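Local coordinates for bifunctional protein PutA (Bdellovibrio bacteriovorus, PDB 5UR2) that oxidises proline to glutamate in two coupled steps, as a flavin-dependent proline dehydrogenase and an NAD-dependent L-glutamate gamma-semialdehyde dehydrogenase, at the interface of chains A and B. Coordinates in Å, arbitrary orientation; residue numbers count along the deposited sequence, not the author numbering. Chains: chain A/B, Bifunctional protein PutA.

Contact 1: the interface of chains A and B. Residues chain A 924-927, 941-942, 954; chain B 968-971.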
# COMPACT_ATOMS: atom_id res chain seq x y z
N VAL A 924 0.11 -3.32 -22.22
CA VAL A 924 1.52 -3.29 -21.81
C VAL A 924 1.63 -2.90 -20.34
O VAL A 924 0.74 -2.28 -19.76
CB VAL A 924 2.36 -2.31 -22.67
CG1 VAL A 924 2.46 -2.79 -24.14
CG2 VAL A 924 1.77 -0.92 -22.62
N GLY A 925 2.75 -3.28 -19.72
CA GLY A 925 2.98 -2.88 -18.34
C GLY A 925 3.54 -1.48 -18.19
O GLY A 925 3.30 -0.83 -17.16
N ASN A 926 4.27 -0.99 -19.19
CA ASN A 926 4.80 0.38 -19.19
C ASN A 926 4.37 1.05 -20.49
O ASN A 926 4.92 0.74 -21.56
CB ASN A 926 6.31 0.39 -19.05
CG ASN A 926 6.75 0.16 -17.63
OD1 ASN A 926 6.85 -0.98 -17.18
ND2 ASN A 926 7.04 1.25 -16.91
N LEU A 927 3.40 1.96 -20.39
CA LEU A 927 2.81 2.68 -21.50
C LEU A 927 3.34 4.10 -21.50
O LEU A 927 3.32 4.76 -20.45
CB LEU A 927 1.28 2.67 -21.39
CG LEU A 927 0.42 3.14 -22.56
CD1 LEU A 927 -0.84 2.28 -22.64
CD2 LEU A 927 0.02 4.56 -22.28
N HIS A 941 9.11 5.33 -13.23
CA HIS A 941 8.47 4.40 -14.16
C HIS A 941 8.68 2.96 -13.71
O HIS A 941 9.46 2.22 -14.32
CB HIS A 941 9.02 4.58 -15.59
CG HIS A 941 9.46 5.97 -15.94
ND1 HIS A 941 10.79 6.34 -16.02
CD2 HIS A 941 8.75 7.08 -16.26
CE1 HIS A 941 10.88 7.61 -16.38
NE2 HIS A 941 9.65 8.09 -16.53
N PRO A 942 7.98 2.52 -12.66
CA PRO A 942 8.16 1.14 -12.20
C PRO A 942 8.00 0.15 -13.36
O PRO A 942 7.05 0.23 -14.15
CB PRO A 942 7.06 0.97 -11.15
CG PRO A 942 6.88 2.39 -10.61
CD PRO A 942 6.98 3.24 -11.85
N LYS A 954 7.81 -5.93 -10.87
CA LYS A 954 7.54 -4.53 -11.16
C LYS A 954 8.57 -3.72 -10.38
O LYS A 954 8.27 -3.17 -9.32
CB LYS A 954 6.09 -4.15 -10.78
CG LYS A 954 5.63 -2.81 -11.38
CD LYS A 954 5.77 -2.82 -12.90
CE LYS A 954 4.78 -1.87 -13.55
NZ LYS A 954 5.18 -1.61 -14.97
N ALA B 968 0.72 -1.67 -13.37
CA ALA B 968 1.10 -1.04 -14.62
C ALA B 968 1.45 0.42 -14.37
O ALA B 968 1.09 1.00 -13.35
CB ALA B 968 -0.01 -1.16 -15.67
N CYS B 969 2.14 1.01 -15.34
CA CYS B 969 2.58 2.41 -15.29
C CYS B 969 2.21 3.08 -16.61
O CYS B 969 2.42 2.51 -17.69
CB CYS B 969 4.09 2.52 -15.05
SG CYS B 969 4.64 4.23 -14.80
N VAL B 970 1.61 4.27 -16.52
CA VAL B 970 1.27 5.10 -17.68
C VAL B 970 2.07 6.40 -17.56
O VAL B 970 1.95 7.13 -16.57
CB VAL B 970 -0.24 5.40 -17.76
CG1 VAL B 970 -0.52 6.34 -18.92
CG2 VAL B 970 -1.06 4.11 -17.91
N THR B 971 2.87 6.70 -18.57
CA THR B 971 3.76 7.84 -18.53
C THR B 971 3.46 8.70 -19.75
O THR B 971 3.45 8.19 -20.87
CB THR B 971 5.23 7.38 -18.49
OG1 THR B 971 5.42 6.55 -17.34
CG2 THR B 971 6.19 8.55 -18.42
O HOH W 1 5.50 3.72 -18.22
O HOH W 2 0.45 0.37 -18.59
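A:Leu927 and B:Cys969 lie at the centre of a parallel beta pairing in which strand 965-973 of one subunit extends along strand 926-929 of the other, a worked example of dimerisation by shared sheet. The amide of A:Leu927 reaches the carbonyl O of B:Cys969 at 2.9 Å with an almost straight N-H (179° at H). On either side, B:Cys969 N donates to A:Gly925 O at 2.8 Å, and B:Thr971 N to A:Leu927 O at 2.7 Å.

The side chains that pack against this ladder fall on its two faces. On one, B:Cys969 has SG anti to its backbone N (chi1 -174°), which carries the sulfur up to CA of A:His941 and CD of A:Pro942, 3.9 Å from each. The A:His941 side chain crosses that of B:Thr971 at about a right angle, its imidazole CD2 lying 3.5 Å from OG1 of B:Thr971 and packing against the methyl CG2 as well. On the other face A:Leu927 and B:Val970 run alongside each other in the same direction, CD2 against CG1 at 3.8 Å.

Partly in this first shell and partly behind it, A:Lys954 and A:Asn926 tie strand 926-929 and the A:Gly925 just before it to A:Pro942. The amine NZ of A:Lys954 sits above the carbonyl plane of A:Gly925, 3.0 Å from its O, so that this oxygen accepts both an intrachain and an intersubunit donor; if charged, NZ may polarise this carbonyl. NZ also donates to A:Pro942 O, which the carboxamide ND2 of A:Asn926 approaches from the opposite face. One water joins A:Asn926 ND2 and A:Leu927 O to the B:Thr971 hydroxyl, and a second links A:Val924 O with B:Cys969 O.

The patch belongs to the aldehyde dehydrogenase module, where the partner's C-terminal strand docks with the patch centre about 12 Å from A:Cys780, the nucleophile of the aldehyde dehydrogenase family, and from the predicted catalytic A:Glu746.

Contact 2: the interface of chains A and B. Residues chain A 974, 976, 979, 981; chain B 51, 55.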
# COMPACT_ATOMS: atom_id res chain seq x y z
N THR A 974 -5.30 -8.18 24.94
CA THR A 974 -4.76 -7.37 26.03
C THR A 974 -5.71 -7.28 27.22
O THR A 974 -5.37 -6.63 28.22
CB THR A 974 -4.41 -5.95 25.55
OG1 THR A 974 -5.61 -5.23 25.19
CG2 THR A 974 -3.48 -6.01 24.36
N ARG A 976 -7.41 -8.55 30.50
CA ARG A 976 -7.20 -9.45 31.63
C ARG A 976 -7.95 -8.88 32.83
O ARG A 976 -7.79 -7.69 33.15
CB ARG A 976 -5.71 -9.60 31.98
CG ARG A 976 -4.85 -10.22 30.86
CD ARG A 976 -3.41 -10.43 31.31
NE ARG A 976 -2.46 -10.47 30.19
CZ ARG A 976 -1.14 -10.44 30.33
NH1 ARG A 976 -0.59 -10.37 31.54
NH2 ARG A 976 -0.35 -10.45 29.26
N PHE A 979 -9.96 -5.69 32.24
CA PHE A 979 -9.20 -4.48 31.97
C PHE A 979 -8.26 -4.62 30.79
O PHE A 979 -7.54 -5.61 30.66
CB PHE A 979 -8.40 -4.11 33.22
CG PHE A 979 -7.24 -3.22 32.95
CD1 PHE A 979 -7.43 -1.86 32.71
CD2 PHE A 979 -5.96 -3.73 32.99
CE1 PHE A 979 -6.35 -1.04 32.46
CE2 PHE A 979 -4.87 -2.91 32.75
CZ PHE A 979 -5.07 -1.56 32.49
N PRO A 981 -5.43 -2.01 28.52
CA PRO A 981 -4.80 -0.69 28.40
C PRO A 981 -5.29 0.03 27.15
O PRO A 981 -5.66 -0.60 26.15
CB PRO A 981 -3.31 -1.01 28.28
CG PRO A 981 -3.18 -2.51 28.53
CD PRO A 981 -4.51 -3.12 28.24
N THR B 51 -1.05 -0.70 34.13
CA THR B 51 -1.16 -1.95 33.39
C THR B 51 -0.21 -3.00 33.94
O THR B 51 -0.61 -4.14 34.23
CB THR B 51 -0.87 -1.70 31.91
OG1 THR B 51 -1.92 -0.92 31.33
CG2 THR B 51 -0.69 -3.04 31.14
N ARG B 55 -1.30 -6.43 36.05
CA ARG B 55 -0.99 -7.71 35.43
C ARG B 55 -0.07 -8.53 36.32
O ARG B 55 -0.25 -9.75 36.46
CB ARG B 55 -0.34 -7.49 34.07
CG ARG B 55 -1.31 -7.00 33.01
CD ARG B 55 -0.63 -6.84 31.66
NE ARG B 55 -1.61 -6.62 30.61
CZ ARG B 55 -1.30 -6.35 29.35
NH1 ARG B 55 -0.03 -6.25 29.00
NH2 ARG B 55 -2.26 -6.16 28.45
O HOH W 3 -1.60 -10.80 34.06
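B:Arg55 and A:Arg976 bring two guanidinium groups face to face, an instance of like-charged side chains stacking at a subunit boundary. Their planes are 15° apart, although the extended chains cross at about a right angle. NE of B:Arg55 lies over the centre of the A:Arg976 group, 3.8 Å above its plane, and the terminal NH1 of A:Arg976 rests on the aliphatic CD of B:Arg55 at 3.5 Å. The opposite face of the B:Arg55 guanidinium is covered toward its rim by the methyl CG2 of B:Thr51, one helical turn earlier.

Polar contacts use the edges of both groups. NH2 of B:Arg55 donates within its own plane to the backbone O of A:Thr974, a rather long hydrogen bond of 3.2 Å. NH1 of A:Arg976 holds an in-plane water at 2.7 Å, which passes on to the main-chain O of B:Arg55. The A:Thr974 carbonyl, and that of B:Arg55 through its water, may ease the repulsion.

The apolar contacts gather at B:Thr51. Its OG1 lies anti to the carbonyl carbon (chi1 -69°), which turns CG2 to meet CG of A:Pro981 at 3.6 Å. CZ of the A:Phe979 ring comes within 3.4 Å of OG1 of B:Thr51, and CE2 within 3.9 Å of its CA.

Together these contacts pin the C-terminal tail of one subunit onto helix 47-59 in the N-terminal region of the other, adding a hold between chains.

Contact 1 and contact 2 lie about 49 Å apart, measured between the centres of their C-alpha atoms, and share no residue. They are nevertheless parts of one swap: the strand 965-973 that chain B lends in contact 1 is, in chain A, followed directly by the tail used in contact 2. Through the two-fold axis each subunit therefore reaches its partner twice, with a strand in the aldehyde dehydrogenase module and with a tail on the N-terminal region. Contact 1 serves dimer assembly close to the predicted aldehyde dehydrogenase active site, whereas contact 2, whose centre is about 50 Å from A:Glu746, probably serves assembly alone.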